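Local atomic coordinates of N-acetylmuramoyl-L-alanine amidase (Peptoclostridium difficile, PDB entry 4RN7), a protein that probably cleaves the amide bond between N-acetylmuramic acid and L-alanine in peptidoglycan, through a zinc-dependent amidase domain, the part of the protein present here. Residues 5-10 / 71-76; 33-38 / 168-173. All blocks are in the same frame, centred on the assembly; numbering follows the deposited sequence.

Contact 1 of 2, residues 5-10 / 71-76; sequences TVFIDP and NNSSAD
Two hydrogen bonds join Thr5 and Asp76 near the start of strand 4-10, in the central mixed sheet of this Amidase_3 family domain. Thr5 N donates to Asp76 OD2 over 2.8 Å, nearly straight at 166°. The carboxylate accepts with its anti lone pair, the one turned away from OD1. Asp76 N returns a bond to Thr5 O of 2.7 Å, more bent at 149° but lying in the carbonyl plane. Both backbone polar groups of Thr5 are thus taken up by one residue. Asp76 reaches Thr5 N because its CG stands beside its own backbone N (chi1 -63°).

Helix 63-72 ends just before this point in a Schellman motif. Ser74 has positive phi, and its N bonds back to Asn71 O. The turn leads into strand 77-84, which runs parallel to strand 4-10. The Asp76 N bond leads into that pairing, which Phe7 continues with Val77 and Val79.

Next to these bonds the contact turns mainly to packing. Thr5 CG2, anti to the backbone N, lies against Ala75 CA and CB. Thr5 OG1 turns to Gln50 of the strand on the other flank. Ala75 CB sits 3.7 Å from Phe7 CB. The Phe7 side chain also touches Leu69 and Ala70 of helix 63-72, and its CD2 lies 3.6 Å from Ser73 OG, which is hydrogen-bonded to Ala70 O.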
loop_
_atom_site.group_PDB
_atom_site.type_symbol
_atom_site.label_atom_id
_atom_site.label_comp_id
_atom_site.label_asym_id
_atom_site.label_seq_id
_atom_site.Cartn_x
_atom_site.Cartn_y
_atom_site.Cartn_z
ATOM N N THR A 5 3.269 11.572 -10.786
ATOM C CA THR A 5 1.931 11.111 -10.440
ATOM C C THR A 5 2.057 9.825 -9.622
ATOM O O THR A 5 2.700 8.865 -10.062
ATOM C CB THR A 5 1.087 10.844 -11.698
ATOM O OG1 THR A 5 0.898 12.072 -12.421
ATOM C CG2 THR A 5 -0.272 10.268 -11.314
ATOM N N VAL A 6 1.461 9.815 -8.434
ATOM C CA VAL A 6 1.462 8.617 -7.597
ATOM C C VAL A 6 0.046 8.061 -7.575
ATOM O O VAL A 6 -0.889 8.764 -7.190
ATOM C CB VAL A 6 1.923 8.940 -6.173
ATOM C CG1 VAL A 6 1.957 7.674 -5.309
ATOM C CG2 VAL A 6 3.310 9.583 -6.216
ATOM N N PHE A 7 -0.108 6.810 -8.008
ATOM C CA PHE A 7 -1.415 6.156 -8.012
ATOM C C PHE A 7 -1.527 5.322 -6.740
ATOM O O PHE A 7 -0.707 4.421 -6.509
ATOM C CB PHE A 7 -1.550 5.264 -9.243
ATOM C CG PHE A 7 -2.926 4.671 -9.433
ATOM C CD1 PHE A 7 -3.278 3.483 -8.808
ATOM C CD2 PHE A 7 -3.862 5.299 -10.251
ATOM C CE1 PHE A 7 -4.529 2.929 -8.982
ATOM C CE2 PHE A 7 -5.119 4.743 -10.429
ATOM C CZ PHE A 7 -5.451 3.561 -9.798
ATOM N N ILE A 8 -2.527 5.628 -5.913
ATOM C CA ILE A 8 -2.722 4.911 -4.652
ATOM C C ILE A 8 -3.918 3.970 -4.817
ATOM O O ILE A 8 -4.988 4.395 -5.235
ATOM C CB ILE A 8 -3.014 5.868 -3.493
ATOM C CG1 ILE A 8 -1.854 6.847 -3.282
ATOM C CG2 ILE A 8 -3.272 5.087 -2.202
ATOM C CD1 ILE A 8 -0.521 6.174 -2.964
ATOM N N ASP A 9 -3.723 2.695 -4.488
ATOM C CA ASP A 9 -4.765 1.688 -4.658
ATOM C C ASP A 9 -5.144 1.054 -3.309
ATOM O O ASP A 9 -4.472 0.136 -2.830
ATOM C CB ASP A 9 -4.276 0.595 -5.611
ATOM C CG ASP A 9 -5.257 -0.552 -5.727
ATOM O OD1 ASP A 9 -6.468 -0.291 -5.955
ATOM O OD2 ASP A 9 -4.841 -1.723 -5.579
ATOM N N PRO A 10 -6.225 1.542 -2.681
ATOM C CA PRO A 10 -6.656 0.909 -1.431
ATOM C C PRO A 10 -7.304 -0.444 -1.739
ATOM O O PRO A 10 -8.340 -0.487 -2.395
ATOM C CB PRO A 10 -7.707 1.883 -0.865
ATOM C CG PRO A 10 -7.749 3.087 -1.832
ATOM C CD PRO A 10 -7.131 2.621 -3.123
ATOM N N ASN A 71 -2.698 2.440 -15.298
ATOM C CA ASN A 71 -2.046 2.625 -16.587
ATOM C C ASN A 71 -2.559 3.863 -17.311
ATOM O O ASN A 71 -1.770 4.650 -17.838
ATOM C CB ASN A 71 -2.195 1.374 -17.459
ATOM C CG ASN A 71 -1.377 0.199 -16.943
ATOM O OD1 ASN A 71 -0.419 0.378 -16.197
ATOM N ND2 ASN A 71 -1.745 -1.008 -17.353
ATOM N N ASN A 72 -3.879 4.041 -17.337
ATOM C CA ASN A 72 -4.456 5.206 -17.994
ATOM C C ASN A 72 -4.081 6.524 -17.312
ATOM O O ASN A 72 -4.115 7.580 -17.936
ATOM C CB ASN A 72 -5.981 5.083 -18.065
ATOM C CG ASN A 72 -6.436 3.992 -19.007
ATOM O OD1 ASN A 72 -5.633 3.399 -19.727
ATOM N ND2 ASN A 72 -7.742 3.734 -19.025
ATOM N N SER A 73 -3.734 6.469 -16.031
ATOM C CA SER A 73 -3.388 7.685 -15.304
ATOM C C SER A 73 -1.943 8.079 -15.585
ATOM O O SER A 73 -1.498 9.149 -15.162
ATOM C CB SER A 73 -3.576 7.480 -13.805
ATOM O OG SER A 73 -2.566 6.623 -13.295
ATOM N N SER A 74 -1.229 7.213 -16.309
ATOM C CA SER A 74 0.197 7.397 -16.601
ATOM C C SER A 74 0.997 7.708 -15.332
ATOM O O SER A 74 1.881 8.568 -15.332
ATOM C CB SER A 74 0.394 8.490 -17.651
ATOM O OG SER A 74 -0.334 8.199 -18.836
ATOM N N ALA A 75 0.667 7.005 -14.254
ATOM C CA ALA A 75 1.345 7.196 -12.973
ATOM C C ALA A 75 2.826 6.879 -13.096
ATOM O O ALA A 75 3.222 6.038 -13.913
ATOM C CB ALA A 75 0.720 6.308 -11.913
ATOM N N ASP A 76 3.640 7.536 -12.273
ATOM C CA ASP A 76 5.063 7.198 -12.189
ATOM C C ASP A 76 5.324 6.048 -11.217
ATOM O O ASP A 76 6.261 5.256 -11.401
ATOM C CB ASP A 76 5.882 8.419 -11.786
ATOM C CG ASP A 76 5.805 9.528 -12.812
ATOM O OD1 ASP A 76 6.527 9.450 -13.826
ATOM O OD2 ASP A 76 5.016 10.471 -12.608
#

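Contact 2 of 2, residues 33-38 / 168-173; sequences LQIAKK and DQLAEG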
loop_
_atom_site.group_PDB
_atom_site.type_symbol
_atom_site.label_atom_id
_atom_site.label_comp_id
_atom_site.label_asym_id
_atom_site.label_seq_id
_atom_site.Cartn_x
_atom_site.Cartn_y
_atom_site.Cartn_z
ATOM N N LEU A 33 -8.739 1.794 3.154
ATOM C CA LEU A 33 -9.179 3.112 2.691
ATOM C C LEU A 33 -8.708 4.191 3.676
ATOM O O LEU A 33 -8.278 5.262 3.247
ATOM C CB LEU A 33 -10.693 3.144 2.533
ATOM C CG LEU A 33 -11.278 4.402 1.906
ATOM C CD1 LEU A 33 -10.694 4.571 0.506
ATOM C CD2 LEU A 33 -12.798 4.294 1.840
ATOM N N GLN A 34 -8.741 3.895 4.980
ATOM C CA GLN A 34 -8.329 4.873 5.980
ATOM C C GLN A 34 -6.855 5.194 5.828
ATOM O O GLN A 34 -6.460 6.361 5.821
ATOM C CB GLN A 34 -8.596 4.361 7.404
ATOM C CG GLN A 34 -10.073 4.286 7.764
ATOM C CD GLN A 34 -10.300 3.676 9.137
ATOM O OE1 GLN A 34 -9.357 3.447 9.890
ATOM N NE2 GLN A 34 -11.555 3.399 9.459
ATOM N N ILE A 35 -6.045 4.152 5.705
ATOM C CA ILE A 35 -4.608 4.327 5.550
ATOM C C ILE A 35 -4.292 5.040 4.232
ATOM O O ILE A 35 -3.459 5.949 4.204
ATOM C CB ILE A 35 -3.892 2.970 5.620
ATOM C CG1 ILE A 35 -3.981 2.403 7.047
ATOM C CG2 ILE A 35 -2.438 3.083 5.185
ATOM C CD1 ILE A 35 -3.554 0.948 7.156
ATOM N N ALA A 36 -4.969 4.647 3.150
ATOM C CA ALA A 36 -4.734 5.235 1.835
ATOM C C ALA A 36 -5.094 6.716 1.815
ATOM O O ALA A 36 -4.425 7.520 1.160
ATOM C CB ALA A 36 -5.541 4.494 0.768
ATOM N N LYS A 37 -6.171 7.076 2.510
ATOM C CA LYS A 37 -6.595 8.469 2.549
ATOM C C LYS A 37 -5.540 9.337 3.217
ATOM O O LYS A 37 -5.275 10.452 2.764
ATOM C CB LYS A 37 -7.944 8.618 3.250
ATOM C CG LYS A 37 -9.125 8.283 2.344
ATOM C CD LYS A 37 -10.446 8.443 3.074
ATOM C CE LYS A 37 -11.614 8.196 2.124
ATOM N NZ LYS A 37 -12.920 8.151 2.844
ATOM N N LYS A 38 -4.942 8.832 4.294
ATOM C CA LYS A 38 -3.881 9.566 4.965
ATOM C C LYS A 38 -2.670 9.695 4.054
ATOM O O LYS A 38 -2.065 10.770 3.969
ATOM C CB LYS A 38 -3.495 8.882 6.280
ATOM C CG LYS A 38 -4.535 9.061 7.375
ATOM C CD LYS A 38 -3.981 8.600 8.729
ATOM C CE LYS A 38 -5.021 8.763 9.832
ATOM N NZ LYS A 38 -6.278 8.045 9.501
ATOM N N ASP A 168 -1.132 7.285 10.944
ATOM C CA ASP A 168 -0.444 8.507 10.544
ATOM C C ASP A 168 1.062 8.290 10.378
ATOM O O ASP A 168 1.665 8.754 9.412
ATOM C CB ASP A 168 -0.705 9.601 11.576
ATOM C CG ASP A 168 -0.147 10.933 11.157
ATOM O OD1 ASP A 168 -0.743 11.561 10.260
ATOM O OD2 ASP A 168 0.882 11.353 11.728
ATOM N N GLN A 169 1.652 7.587 11.335
ATOM C CA GLN A 169 3.074 7.266 11.291
ATOM C C GLN A 169 3.387 6.405 10.086
ATOM O O GLN A 169 4.368 6.642 9.391
ATOM C CB GLN A 169 3.485 6.498 12.533
ATOM C CG GLN A 169 3.433 7.278 13.811
ATOM C CD GLN A 169 3.965 6.459 14.960
ATOM O OE1 GLN A 169 5.143 6.555 15.315
ATOM N NE2 GLN A 169 3.104 5.630 15.540
ATOM N N LEU A 170 2.547 5.400 9.853
ATOM C CA LEU A 170 2.727 4.476 8.742
ATOM C C LEU A 170 2.649 5.243 7.428
ATOM O O LEU A 170 3.502 5.088 6.553
ATOM C CB LEU A 170 1.662 3.376 8.806
ATOM C CG LEU A 170 1.509 2.474 7.586
ATOM C CD1 LEU A 170 2.819 1.759 7.286
ATOM C CD2 LEU A 170 0.384 1.475 7.828
ATOM N N ALA A 171 1.638 6.099 7.307
ATOM C CA ALA A 171 1.476 6.908 6.104
ATOM C C ALA A 171 2.675 7.829 5.905
ATOM O O ALA A 171 3.153 7.984 4.784
ATOM C CB ALA A 171 0.173 7.708 6.139
ATOM N N GLU A 172 3.176 8.417 6.989
ATOM C CA GLU A 172 4.332 9.305 6.876
ATOM C C GLU A 172 5.554 8.521 6.391
ATOM O O GLU A 172 6.295 8.985 5.516
ATOM C CB GLU A 172 4.623 10.000 8.209
ATOM C CG GLU A 172 5.768 11.016 8.159
ATOM C CD GLU A 172 5.516 12.188 7.217
ATOM O OE1 GLU A 172 4.345 12.499 6.911
ATOM O OE2 GLU A 172 6.507 12.805 6.777
ATOM N N GLY A 173 5.738 7.324 6.940
ATOM C CA GLY A 173 6.828 6.460 6.523
ATOM C C GLY A 173 6.741 6.122 5.046
ATOM O O GLY A 173 7.743 6.158 4.328
#
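Helix segments 33-38 and 168-173 cross at -52°, their axes 9.0 Å apart at closest approach. The backbones come nearest at Lys38 and Ala171, with 6.1 Å between the two CA atoms. A small residue on one side allows this. Ala171 CB points at the other helix and rests against Lys38 CB at 3.9 Å. It also touches the Lys38 carbonyl carbon, so the methyl meets the start of the side chain and the backbone of helix 28-44 together.

Beyond CB, the Lys38 chain is extended through chi2 and chi3 and runs along helix 164-185 toward its N-terminal end. Its CD passes 3.8 Å from Asp168 N. The chain then bends at chi4 (56°), which carries NZ to Glu164 in a salt bridge and to Gln167 OE1 in a hydrogen bond. Asp168 is not its ion-pair partner: Lys38 NZ and Asp168 OD1 stay 6.6 Å apart, and Asp168 OD1 pairs with Lys42 instead.

In the three-layer alpha/beta/alpha arrangement of this amidase domain, both helices belong to one face of the sheet. Helix 28-44 packs on strand 4-10. Helix 164-185 packs beside it and also touches helix 107-122.

On the buried side of the crossing, Ile35 and Leu170 meet obliquely, branch to branch. Leu170 CG is anti to its backbone N (chi1 168°). Its CD2 methyl approaches Ile35 CD1 at 4.0 Å and Ile35 CG2 at 4.2 Å. Leu170 also touches Ile118 and Val122 of helix 107-122.

How the contacts relate
Contact 1 and contact 2 have centres about 17 Å apart and meet through strand 4-10 and helix 28-44, which follow each other in the chain. Ala36 CB of segment 33-38 packs on Pro10 CG at 3.7 Å and on Ile8 CG2 at 3.8 Å. Along the chain their segments alternate. Contact 1 sits near the start of strand 4-10, and the far end of that strand meets segment 33-38 of contact 2. Neither includes a zinc ligand. The metal is held by His12, Glu28 and His82. The Ile35 side chain is about 11 Å from the zinc, and that of Phe7 about 10 Å from the His82 side chain.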